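Local coordinates for uncharacterized protein RPA4178 (Rhodopseudomonas palustris, PDB 3LAG) that is of unknown function but belongs to the cupin family and binds a metal ion, here nickel, in its beta-barrel, at residues G47-V52 against I87-I92. Numbering follows the deposited sequence.
Sequences GEMTIV and IVFLEI
E48 meets the far strand through its backbone: the carbonyl O lies 3.4 Å from I87 CD1, a plain van der Waals touch, while CB of E48 is directed away from 87-92 and the side chain packs on L60 and Q62 of strand 58-63. The same methyl, the end of the I87 side chain, also touches M49, 3.7 Å from its CA and 4.0 Å from its CB. With CG1 anti to the carbonyl carbon and the chain extended, I87 places CD1 against the base of the M49 side chain.

M49, a selenomethionine, reaches across to F89. Its CG is anti to the backbone N (chi1 -172°) and chi2 is also anti, so the chain runs straight across the interior before chi3 bends CE aside. M49 SE arrives 3.6 Å from F89 CE2. It stands 39° off the ring normal, an oblique Met-aromatic contact. I87 CG2 sits in plane at the edge of the same ring, which also meets W22 and packs on V41.

Beyond M49 the two strands diverge. Their axes cross at -83° and approach no closer than 7.8 Å; the contact rests on van der Waals packing, with I87 CD1 against the backbone of 47-52 and M49 SE against the F89 ring, as expected of facing sheets in a cupin beta-barrel, and the F89 side chain lies about 6 Å from the nickel ion held by H33, H35 and H77.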
ATOM      1  N   GLY B  47      -1.237  13.815  -5.987  1.00 11.45           N
ATOM      2  CA  GLY B  47      -0.443  14.185  -7.136  1.00 12.66           C
ATOM      3  C   GLY B  47      -1.222  14.125  -8.417  1.00 10.79           C
ATOM      4  O   GLY B  47      -2.361  13.658  -8.453  1.00 12.10           O
ATOM      5  N   GLU B  48      -0.558  14.588  -9.471  1.00  9.91           N
ATOM      6  CA  GLU B  48      -1.123  14.569 -10.809  0.50  9.14           C
ATOM      7  C   GLU B  48      -0.102  13.899 -11.706  1.00  9.52           C
ATOM      8  O   GLU B  48       0.945  14.461 -12.023  1.00  9.37           O
ATOM      9  CB  GLU B  48      -1.456  15.981 -11.285  0.50  9.37           C
ATOM     10  CG  GLU B  48      -2.384  16.710 -10.340  0.50 11.82           C
ATOM     11  CD  GLU B  48      -2.730  18.089 -10.831  0.50 13.70           C
ATOM     12  OE1 GLU B  48      -1.988  19.043 -10.507  0.50 14.97           O
ATOM     13  OE2 GLU B  48      -3.742  18.216 -11.543  0.50 15.19           O
HETATM   14  N   MSE B  49      -0.414  12.659 -12.064  1.00 10.04           N
HETATM   15  CA  MSE B  49       0.492  11.756 -12.774  1.00 11.43           C
HETATM   16  C   MSE B  49       0.128  11.644 -14.249  1.00 11.69           C
HETATM   17  O   MSE B  49      -0.969  11.189 -14.587  1.00 13.09           O
HETATM   18  CB  MSE B  49       0.424  10.370 -12.105  1.00 12.48           C
HETATM   19  CG  MSE B  49       1.439   9.350 -12.592  1.00 12.29           C
HETATM   20 SE   MSE B  49       1.260   7.640 -11.670  0.60 16.19          SE
HETATM   21  CE  MSE B  49      -0.401   7.099 -12.546  1.00 14.22           C
ATOM     22  N   THR B  50       1.048  12.039 -15.125  1.00  9.13           N
ATOM     23  CA  THR B  50       0.800  11.957 -16.554  1.00 10.09           C
ATOM     24  C   THR B  50       0.890  10.505 -17.024  1.00  9.43           C
ATOM     25  O   THR B  50       1.862   9.799 -16.737  1.00 10.54           O
ATOM     26  CB  THR B  50       1.785  12.843 -17.318  1.00 11.21           C
ATOM     27  OG1 THR B  50       1.580  14.207 -16.926  1.00 12.19           O
ATOM     28  CG2 THR B  50       1.580  12.713 -18.816  1.00 11.35           C
ATOM     29  N   ILE B  51      -0.148  10.056 -17.730  1.00  8.82           N
ATOM     30  CA  ILE B  51      -0.170   8.724 -18.312  1.00  9.31           C
ATOM     31  C   ILE B  51      -0.208   8.880 -19.820  1.00  9.17           C
ATOM     32  O   ILE B  51      -1.094   9.561 -20.350  1.00  9.99           O
ATOM     33  CB  ILE B  51      -1.418   7.929 -17.875  1.00 11.02           C
ATOM     34  CG1 ILE B  51      -1.480   7.853 -16.344  1.00 12.63           C
ATOM     35  CG2 ILE B  51      -1.408   6.543 -18.515  1.00 12.76           C
ATOM     36  CD1 ILE B  51      -2.662   7.070 -15.798  1.00 14.52           C
ATOM     37  N   VAL B  52       0.766   8.287 -20.508  1.00  9.17           N
ATOM     38  CA  VAL B  52       0.817   8.343 -21.963  1.00 10.22           C
ATOM     39  C   VAL B  52       0.366   6.999 -22.510  1.00  9.11           C
ATOM     40  O   VAL B  52       0.974   5.956 -22.234  1.00 10.38           O
ATOM     41  CB  VAL B  52       2.220   8.656 -22.496  1.00 10.99           C
ATOM     42  CG1 VAL B  52       2.163   8.903 -24.014  1.00 11.01           C
ATOM     43  CG2 VAL B  52       2.821   9.852 -21.763  1.00 11.79           C
ATOM     44  N   ILE B  87       6.220  12.699  -7.285  1.00  7.49           N
ATOM     45  CA  ILE B  87       5.118  11.748  -7.239  1.00  7.09           C
ATOM     46  C   ILE B  87       5.618  10.469  -6.580  1.00  7.20           C
ATOM     47  O   ILE B  87       6.707  10.000  -6.901  1.00  7.27           O
ATOM     48  CB  ILE B  87       4.603  11.461  -8.671  1.00  7.48           C
ATOM     49  CG1 ILE B  87       3.811  12.668  -9.188  1.00  7.87           C
ATOM     50  CG2 ILE B  87       3.779  10.180  -8.706  1.00  8.84           C
ATOM     51  CD1 ILE B  87       3.418  12.552 -10.650  1.00  8.38           C
ATOM     52  N   VAL B  88       4.846   9.922  -5.642  1.00  6.88           N
ATOM     53  CA  VAL B  88       5.249   8.717  -4.928  1.00  7.38           C
ATOM     54  C   VAL B  88       4.063   7.789  -4.773  1.00  6.53           C
ATOM     55  O   VAL B  88       2.999   8.185  -4.313  1.00  6.52           O
ATOM     56  CB  VAL B  88       5.795   9.034  -3.529  1.00  9.13           C
ATOM     57  CG1 VAL B  88       6.355   7.768  -2.893  1.00 10.30           C
ATOM     58  CG2 VAL B  88       6.865  10.129  -3.600  1.00 11.29           C
ATOM     59  N   PHE B  89       4.250   6.537  -5.173  1.00  6.35           N
ATOM     60  CA  PHE B  89       3.217   5.532  -4.999  1.00  6.39           C
ATOM     61  C   PHE B  89       3.853   4.163  -4.890  1.00  6.06           C
ATOM     62  O   PHE B  89       4.962   3.944  -5.381  1.00  6.79           O
ATOM     63  CB  PHE B  89       2.193   5.553  -6.146  1.00  6.56           C
ATOM     64  CG  PHE B  89       2.790   5.332  -7.504  1.00  7.05           C
ATOM     65  CD1 PHE B  89       2.820   4.068  -8.076  1.00  7.76           C
ATOM     66  CD2 PHE B  89       3.273   6.401  -8.241  1.00  7.75           C
ATOM     67  CE1 PHE B  89       3.360   3.872  -9.341  1.00  9.85           C
ATOM     68  CE2 PHE B  89       3.813   6.206  -9.508  1.00 10.05           C
ATOM     69  CZ  PHE B  89       3.850   4.938 -10.053  1.00 10.20           C
ATOM     70  N   LEU B  90       3.152   3.257  -4.224  1.00  6.40           N
ATOM     71  CA  LEU B  90       3.522   1.854  -4.211  1.00  7.04           C
ATOM     72  C   LEU B  90       2.654   1.115  -5.212  1.00  7.33           C
ATOM     73  O   LEU B  90       1.472   1.415  -5.389  1.00  8.36           O
ATOM     74  CB  LEU B  90       3.385   1.243  -2.808  1.00  8.95           C
ATOM     75  CG  LEU B  90       4.601   1.405  -1.882  1.00 11.71           C
ATOM     76  CD1 LEU B  90       5.016   2.849  -1.691  1.00 14.52           C
ATOM     77  CD2 LEU B  90       4.335   0.739  -0.534  1.00 12.78           C
ATOM     78  N   GLU B  91       3.269   0.169  -5.898  1.00  7.84           N
ATOM     79  CA  GLU B  91       2.556  -0.704  -6.799  1.00  9.05           C
ATOM     80  C   GLU B  91       2.711  -2.128  -6.303  1.00  7.72           C
ATOM     81  O   GLU B  91       3.826  -2.618  -6.094  1.00  8.33           O
ATOM     82  CB  GLU B  91       3.142  -0.571  -8.179  1.00 12.18           C
ATOM     83  CG  GLU B  91       2.120  -0.727  -9.253  1.00 17.22           C
ATOM     84  CD  GLU B  91       2.566  -0.094 -10.534  1.00 17.52           C
ATOM     85  OE1 GLU B  91       2.017   0.970 -10.900  1.00 18.37           O
ATOM     86  OE2 GLU B  91       3.479  -0.662 -11.154  1.00 16.59           O
ATOM     87  N   ILE B  92       1.574  -2.786  -6.126  1.00  6.95           N
ATOM     88  CA  ILE B  92       1.524  -4.121  -5.557  0.50  7.42           C
ATOM     89  C   ILE B  92       1.028  -5.076  -6.640  1.00  6.90           C
ATOM     90  O   ILE B  92      -0.130  -5.011  -7.047  1.00  7.27           O
ATOM     91  CB  ILE B  92       0.599  -4.159  -4.317  0.50  7.64           C
ATOM     92  CG1 ILE B  92       1.077  -3.156  -3.255  0.50  7.37           C
ATOM     93  CG2 ILE B  92       0.546  -5.558  -3.730  0.50  8.93           C
ATOM     94  CD1 ILE B  92       0.421  -1.791  -3.326  0.50  8.85           C
TER